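Local coordinates for protein iota-carrageenase (Alteromonas sp., PDB 1H80) that hydrolyses iota-carrageenan, a sulfated galactan of red algal cell walls, within the chain and with inversion of anomeric configuration, at residues W173-A187 and G198-G212. Numbering follows the deposited sequence. Where two conformers were deposited one is given.
Sequences WSRNGIIERIKQNNA and GADNILFRNLHSEGG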
# COMPACT_ATOMS: atom_id res chain seq x y z
N TRP A 173 3.91 -6.73 -15.29
CA TRP A 173 3.64 -5.74 -14.26
C TRP A 173 4.15 -4.39 -14.71
O TRP A 173 4.75 -4.28 -15.78
CB TRP A 173 4.25 -6.16 -12.93
CG TRP A 173 5.72 -6.41 -12.97
CD1 TRP A 173 6.71 -5.50 -12.83
CD2 TRP A 173 6.36 -7.67 -13.19
NE1 TRP A 173 7.94 -6.10 -12.94
CE2 TRP A 173 7.75 -7.44 -13.16
CE3 TRP A 173 5.89 -8.98 -13.41
CZ2 TRP A 173 8.68 -8.47 -13.35
CZ3 TRP A 173 6.82 -10.00 -13.59
CH2 TRP A 173 8.20 -9.73 -13.56
N SER A 174 3.92 -3.37 -13.90
CA SER A 174 4.31 -2.02 -14.30
C SER A 174 5.76 -1.63 -14.16
O SER A 174 6.52 -2.17 -13.35
CB SER A 174 3.42 -0.99 -13.58
OG SER A 174 3.70 -0.93 -12.20
N ARG A 175 6.15 -0.67 -14.99
CA ARG A 175 7.51 -0.15 -15.00
C ARG A 175 7.44 1.32 -15.38
O ARG A 175 6.56 1.74 -16.13
CB ARG A 175 8.36 -0.84 -16.06
CG ARG A 175 8.17 -2.32 -16.20
CD ARG A 175 8.96 -2.79 -17.42
NE ARG A 175 10.40 -2.68 -17.22
CZ ARG A 175 11.12 -3.50 -16.46
NH1 ARG A 175 10.54 -4.50 -15.80
NH2 ARG A 175 12.43 -3.32 -16.34
N ASN A 176 8.39 2.09 -14.86
CA ASN A 176 8.51 3.50 -15.18
C ASN A 176 7.25 4.30 -14.88
O ASN A 176 6.44 4.59 -15.76
CB ASN A 176 8.89 3.65 -16.66
CG ASN A 176 10.04 2.75 -17.05
OD1 ASN A 176 10.96 2.53 -16.27
ND2 ASN A 176 10.00 2.24 -18.27
N GLY A 177 7.10 4.65 -13.62
CA GLY A 177 5.92 5.41 -13.24
C GLY A 177 6.14 6.21 -11.99
O GLY A 177 7.12 6.03 -11.26
N ILE A 178 5.22 7.14 -11.76
CA ILE A 178 5.25 7.99 -10.58
C ILE A 178 3.86 7.94 -9.97
O ILE A 178 2.87 8.15 -10.66
CB ILE A 178 5.57 9.46 -10.94
CG1 ILE A 178 6.94 9.55 -11.61
CG2 ILE A 178 5.52 10.32 -9.68
CD1 ILE A 178 7.35 10.97 -11.98
N ILE A 179 3.80 7.64 -8.68
CA ILE A 179 2.53 7.61 -7.95
C ILE A 179 2.79 8.60 -6.83
O ILE A 179 3.63 8.37 -5.96
CB ILE A 179 2.25 6.20 -7.41
CG1 ILE A 179 2.05 5.26 -8.60
CG2 ILE A 179 1.02 6.23 -6.51
CD1 ILE A 179 1.92 3.80 -8.21
N GLU A 180 2.06 9.72 -6.85
CA GLU A 180 2.34 10.76 -5.87
C GLU A 180 1.18 11.61 -5.43
O GLU A 180 0.12 11.62 -6.05
CB GLU A 180 3.37 11.72 -6.45
CG GLU A 180 2.89 12.32 -7.78
CD GLU A 180 3.59 13.60 -8.17
OE1 GLU A 180 4.81 13.72 -7.94
OE2 GLU A 180 2.92 14.49 -8.74
N ARG A 181 1.41 12.35 -4.35
CA ARG A 181 0.43 13.27 -3.80
C ARG A 181 -0.94 12.66 -3.56
O ARG A 181 -1.93 13.08 -4.16
CB ARG A 181 0.30 14.49 -4.72
CG ARG A 181 1.61 15.23 -4.93
CD ARG A 181 1.42 16.38 -5.89
NE ARG A 181 0.52 17.39 -5.35
CZ ARG A 181 0.00 18.39 -6.06
NH1 ARG A 181 0.30 18.51 -7.35
NH2 ARG A 181 -0.81 19.27 -5.49
N ILE A 182 -0.99 11.67 -2.69
CA ILE A 182 -2.24 11.02 -2.37
C ILE A 182 -2.35 10.91 -0.86
O ILE A 182 -1.38 10.62 -0.17
CB ILE A 182 -2.33 9.61 -3.00
CG1 ILE A 182 -2.20 9.72 -4.52
CG2 ILE A 182 -3.66 8.96 -2.63
CD1 ILE A 182 -2.08 8.38 -5.22
N LYS A 183 -3.55 11.17 -0.36
CA LYS A 183 -3.82 11.07 1.07
C LYS A 183 -5.00 10.14 1.20
O LYS A 183 -5.99 10.28 0.48
CB LYS A 183 -4.19 12.45 1.64
CG LYS A 183 -4.80 12.41 3.04
CD LYS A 183 -3.86 11.82 4.07
CE LYS A 183 -4.53 11.68 5.43
NZ LYS A 183 -4.98 13.00 5.96
N GLN A 184 -4.89 9.17 2.10
CA GLN A 184 -5.98 8.24 2.33
C GLN A 184 -6.44 8.36 3.78
O GLN A 184 -5.63 8.32 4.70
CB GLN A 184 -5.54 6.80 2.06
CG GLN A 184 -6.67 5.79 2.24
CD GLN A 184 -6.33 4.44 1.65
OE1 GLN A 184 -5.58 4.35 0.67
NE2 GLN A 184 -6.90 3.38 2.21
N ASN A 185 -7.74 8.53 3.96
CA ASN A 185 -8.30 8.64 5.30
C ASN A 185 -9.06 7.39 5.68
O ASN A 185 -9.69 6.75 4.84
CB ASN A 185 -9.25 9.84 5.40
CG ASN A 185 -8.56 11.16 5.18
OD1 ASN A 185 -7.59 11.48 5.87
ND2 ASN A 185 -9.05 11.94 4.23
N ASN A 186 -8.97 7.04 6.96
CA ASN A 186 -9.67 5.89 7.52
C ASN A 186 -9.48 4.56 6.80
O ASN A 186 -10.44 3.92 6.38
CB ASN A 186 -11.16 6.23 7.63
CG ASN A 186 -11.90 5.28 8.55
OD1 ASN A 186 -11.32 4.74 9.49
ND2 ASN A 186 -13.19 5.08 8.29
N ALA A 187 -8.23 4.14 6.67
CA ALA A 187 -7.91 2.87 6.02
C ALA A 187 -8.00 1.73 7.04
O ALA A 187 -7.81 1.94 8.24
CB ALA A 187 -6.51 2.92 5.43
N GLY A 198 4.49 -6.40 -8.08
CA GLY A 198 5.46 -6.44 -9.15
C GLY A 198 5.67 -5.02 -9.62
O GLY A 198 4.70 -4.31 -9.90
N ALA A 199 6.92 -4.59 -9.71
CA ALA A 199 7.20 -3.23 -10.14
C ALA A 199 8.67 -3.01 -10.42
O ALA A 199 9.54 -3.58 -9.77
CB ALA A 199 6.72 -2.25 -9.08
N ASP A 200 8.94 -2.17 -11.41
CA ASP A 200 10.30 -1.82 -11.78
C ASP A 200 10.36 -0.34 -12.06
O ASP A 200 9.56 0.19 -12.83
CB ASP A 200 10.74 -2.59 -13.02
CG ASP A 200 11.16 -4.01 -12.72
OD1 ASP A 200 12.29 -4.21 -12.22
OD2 ASP A 200 10.35 -4.93 -12.98
N ASN A 201 11.31 0.34 -11.42
CA ASN A 201 11.51 1.77 -11.62
C ASN A 201 10.26 2.61 -11.39
O ASN A 201 9.75 3.26 -12.31
CB ASN A 201 12.05 2.01 -13.03
CG ASN A 201 12.67 3.38 -13.18
OD1 ASN A 201 13.42 3.82 -12.32
ND2 ASN A 201 12.36 4.05 -14.29
N ILE A 202 9.78 2.59 -10.16
CA ILE A 202 8.60 3.36 -9.79
C ILE A 202 9.02 4.34 -8.70
O ILE A 202 9.83 4.00 -7.83
CB ILE A 202 7.48 2.46 -9.22
CG1 ILE A 202 7.15 1.34 -10.21
CG2 ILE A 202 6.25 3.31 -8.92
CD1 ILE A 202 6.63 1.80 -11.55
N LEU A 203 8.48 5.55 -8.76
CA LEU A 203 8.75 6.56 -7.76
C LEU A 203 7.46 6.80 -7.00
O LEU A 203 6.43 7.10 -7.60
CB LEU A 203 9.22 7.87 -8.41
CG LEU A 203 9.24 9.09 -7.47
CD1 LEU A 203 10.25 8.86 -6.35
CD2 LEU A 203 9.61 10.34 -8.26
N PHE A 204 7.51 6.63 -5.68
CA PHE A 204 6.36 6.85 -4.80
C PHE A 204 6.72 8.11 -4.03
O PHE A 204 7.76 8.17 -3.37
CB PHE A 204 6.20 5.68 -3.83
CG PHE A 204 5.81 4.40 -4.50
CD1 PHE A 204 4.49 4.16 -4.88
CD2 PHE A 204 6.77 3.42 -4.78
CE1 PHE A 204 4.13 2.98 -5.51
CE2 PHE A 204 6.41 2.23 -5.41
CZ PHE A 204 5.09 2.01 -5.77
N ARG A 205 5.87 9.13 -4.09
CA ARG A 205 6.20 10.38 -3.43
C ARG A 205 5.02 11.11 -2.82
O ARG A 205 3.95 11.18 -3.42
CB ARG A 205 6.92 11.29 -4.44
CG ARG A 205 7.31 12.67 -3.94
CD ARG A 205 8.17 13.37 -5.00
NE ARG A 205 7.48 13.53 -6.28
CZ ARG A 205 8.09 13.78 -7.43
NH1 ARG A 205 9.41 13.91 -7.48
NH2 ARG A 205 7.38 13.92 -8.55
N ASN A 206 5.22 11.66 -1.63
CA ASN A 206 4.19 12.41 -0.92
C ASN A 206 2.92 11.60 -0.80
O ASN A 206 1.87 11.94 -1.36
CB ASN A 206 3.91 13.73 -1.66
CG ASN A 206 3.11 14.70 -0.81
OD1 ASN A 206 2.63 14.35 0.27
ND2 ASN A 206 2.95 15.92 -1.31
N LEU A 207 3.02 10.51 -0.05
CA LEU A 207 1.90 9.61 0.17
C LEU A 207 1.65 9.57 1.67
O LEU A 207 2.59 9.49 2.45
CB LEU A 207 2.24 8.21 -0.34
CG LEU A 207 2.61 8.14 -1.82
CD1 LEU A 207 2.99 6.71 -2.17
CD2 LEU A 207 1.44 8.62 -2.69
N HIS A 208 0.38 9.63 2.06
CA HIS A 208 0.04 9.62 3.48
C HIS A 208 -1.21 8.77 3.68
O HIS A 208 -2.22 8.97 3.01
CB HIS A 208 -0.21 11.06 3.94
CG HIS A 208 -0.60 11.19 5.38
ND1 HIS A 208 -0.90 12.40 5.95
CD2 HIS A 208 -0.72 10.27 6.37
CE1 HIS A 208 -1.20 12.22 7.23
NE2 HIS A 208 -1.09 10.94 7.50
N SER A 209 -1.13 7.81 4.59
CA SER A 209 -2.28 6.97 4.88
C SER A 209 -2.60 7.03 6.36
O SER A 209 -1.70 6.94 7.20
CB SER A 209 -2.01 5.51 4.48
OG SER A 209 -3.12 4.70 4.81
N GLU A 210 -3.88 7.22 6.67
CA GLU A 210 -4.35 7.25 8.04
C GLU A 210 -4.90 5.84 8.24
O GLU A 210 -5.94 5.50 7.68
CB GLU A 210 -5.46 8.27 8.22
CG GLU A 210 -6.07 8.26 9.61
CD GLU A 210 -7.29 9.15 9.71
OE1 GLU A 210 -8.29 8.89 9.01
OE2 GLU A 210 -7.24 10.12 10.50
N GLY A 211 -4.19 5.04 9.02
CA GLY A 211 -4.60 3.66 9.24
C GLY A 211 -3.82 2.77 8.29
O GLY A 211 -3.38 3.23 7.22
N GLY A 212 -3.61 1.51 8.67
CA GLY A 212 -2.88 0.60 7.81
C GLY A 212 -1.45 1.03 7.53
O GLY A 212 -0.77 1.56 8.40
O HOH W 1 2.62 -3.35 -11.39
O HOH W 2 5.03 14.89 -5.67
O HOH W 3 -0.07 13.14 0.61
O HOH W 4 -7.86 12.02 8.45
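W173 and R175 both reach D200 across two neighbouring coils of the right-handed parallel beta-helix, stacked in register. The indole NE1 of W173 gives an almost straight bond (172°) to D200 OD2, 2.7 Å away and in the ring plane, while R175 NH1 makes a salt bridge to the same oxygen. G198 suits its place because its CA packs over the indole face, where a side chain would collide with W173 CG. A serine in place of W173 would probably leave D200 OD2 without its indole donor and open a gap over G198. Just before the next corner, E180 OE1 forms a salt bridge with R205 NH2 (2.6 Å), at the guanidinium edge. Inside the coil, where apolar residues belong, I179 CD1 packs 3.6 Å from F204 CE1, and parallel backbone bonds such as I179 N to L203 O (2.9 Å) join the rungs. On the outer surface K183 bends at chi2 (61°), laying methylenes that a short polar side chain lacks over the H208 imidazole. A chi1 of 175° sends extended E210 to the N186 amide, accepted by OE1 at 2.8 Å. Farther out, salt bridges from R233 to D200 OD1 and D8 to R205 NH1 probably help position both ion pairs, and S243 OG hydrogen-bonds H208 NE2.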